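PDB 6C4M: yersinopine dehydrogenase from Yersinia pestis, which catalyses the NADPH-dependent reductive condensation of pyruvate with an amino-acid-derived intermediate, the last step in making the metallophore yersinopine. Local coordinates for the interface of chains A and B. Sequence-based numbering; all coordinates share one arbitrary frame. Chains: chain A/B, Yersinopine dehydrogenase.

The interface of chains A and B. Residues chain A 336, 358-359, 362; chain B 286, 358-359, 362.
Helix 350-364 of each chain meets its own copy across the two-fold axis, the backbone helical at A:Phe358 and B:Phe358, while A:Met336 and B:Thr286 join from loops. This is part of the homodimer interface of a staphylopine dehydrogenase family enzyme, centred about 19 Å from A:His260, the probable catalytic proton donor/acceptor. A:Phe358 and B:Phe358 meet edge to edge with their ring planes nearly perpendicular, A:Phe358 CE1 lying 3.7 Å from B:Phe358 CE1. Each ring has CG anti to the backbone N (chi1 -175°), which carries it from its helix towards the partner. One face of the A:Phe358 ring takes the B:Val359 methyl CG2, 3.8 Å above the plane and over the ring centre; A:Val359 CG2 covers the B:Phe358 ring in the same way. These reciprocal CH-pi contacts seat each ring against the opposite helix and probably limit its rotation. On the axis the threonine methyls reach tip to tip, A:Thr362 CG2 standing 3.6 Å from B:Thr362 CG2. Within each helix the hydroxyl OG1 of A:Thr362 or B:Thr362 donates to the carbonyl O of A:Phe358 or B:Phe358, respectively, one turn earlier, at 2.9 Å in both chains. The donor sits above the carbonyl plane, 38° out of it, and the bond probably helps hold the rotamer that turns CG2 to the partner. A:Thr362 CB also lies in plane at the edge of the B:Phe358 ring, and B:Thr362 CB at that of A:Phe358. Farther from the axis, the chain of A:Met336, bent at chi2 and chi3, brings its methyl CE to B:Phe358 CZ at 3.8 Å. The same methyl touches B:Thr286 CB at 3.9 Å, and B:Thr286 CG2 packs against the A:Thr362 methyl.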
# COMPACT_ATOMS: atom_id res chain seq x y z
N MET A 336 -8.84 -5.59 -5.00
CA MET A 336 -8.49 -4.45 -4.15
C MET A 336 -9.70 -3.56 -3.92
O MET A 336 -10.17 -3.42 -2.79
CB MET A 336 -7.33 -3.68 -4.79
CG MET A 336 -6.10 -4.52 -4.97
SD MET A 336 -5.39 -5.02 -3.31
CE MET A 336 -4.60 -3.50 -2.88
N PHE A 358 -7.86 4.75 0.28
CA PHE A 358 -6.51 4.31 0.62
C PHE A 358 -6.16 3.04 -0.14
O PHE A 358 -5.06 2.91 -0.68
CB PHE A 358 -6.34 4.11 2.14
CG PHE A 358 -4.93 3.76 2.53
CD1 PHE A 358 -4.49 2.46 2.44
CD2 PHE A 358 -4.04 4.75 2.89
CE1 PHE A 358 -3.18 2.14 2.76
CE2 PHE A 358 -2.74 4.43 3.22
CZ PHE A 358 -2.32 3.11 3.14
N VAL A 359 -7.11 2.11 -0.24
CA VAL A 359 -6.83 0.89 -0.98
C VAL A 359 -6.58 1.22 -2.44
O VAL A 359 -5.62 0.74 -3.06
CB VAL A 359 -7.98 -0.14 -0.80
CG1 VAL A 359 -7.75 -1.35 -1.68
CG2 VAL A 359 -8.05 -0.63 0.64
N THR A 362 -3.08 2.67 -2.84
CA THR A 362 -2.10 1.60 -2.66
C THR A 362 -2.03 0.74 -3.92
O THR A 362 -0.94 0.48 -4.45
CB THR A 362 -2.46 0.78 -1.43
OG1 THR A 362 -2.50 1.63 -0.30
CG2 THR A 362 -1.47 -0.41 -1.17
N THR B 286 0.66 -6.78 -1.82
CA THR B 286 -0.72 -6.56 -2.21
C THR B 286 -1.02 -7.22 -3.56
O THR B 286 -0.14 -7.47 -4.38
CB THR B 286 -1.08 -5.07 -2.33
OG1 THR B 286 -0.46 -4.54 -3.50
CG2 THR B 286 -0.65 -4.26 -1.15
N PHE B 358 -4.97 -3.00 7.11
CA PHE B 358 -4.53 -2.81 5.74
C PHE B 358 -3.46 -1.73 5.68
O PHE B 358 -2.44 -1.89 5.00
CB PHE B 358 -5.71 -2.47 4.80
CG PHE B 358 -5.29 -2.37 3.36
CD1 PHE B 358 -4.74 -1.21 2.87
CD2 PHE B 358 -5.37 -3.47 2.53
CE1 PHE B 358 -4.31 -1.12 1.55
CE2 PHE B 358 -4.96 -3.39 1.22
CZ PHE B 358 -4.42 -2.20 0.74
N VAL B 359 -3.64 -0.65 6.43
CA VAL B 359 -2.63 0.40 6.43
C VAL B 359 -1.33 -0.14 7.00
O VAL B 359 -0.24 0.06 6.43
CB VAL B 359 -3.13 1.65 7.19
CG1 VAL B 359 -2.02 2.67 7.31
CG2 VAL B 359 -4.29 2.31 6.47
N THR B 362 0.40 -2.31 4.38
CA THR B 362 0.94 -1.45 3.33
C THR B 362 2.22 -0.77 3.81
O THR B 362 3.25 -0.79 3.13
CB THR B 362 -0.12 -0.43 2.92
OG1 THR B 362 -1.28 -1.12 2.47
CG2 THR B 362 0.37 0.56 1.81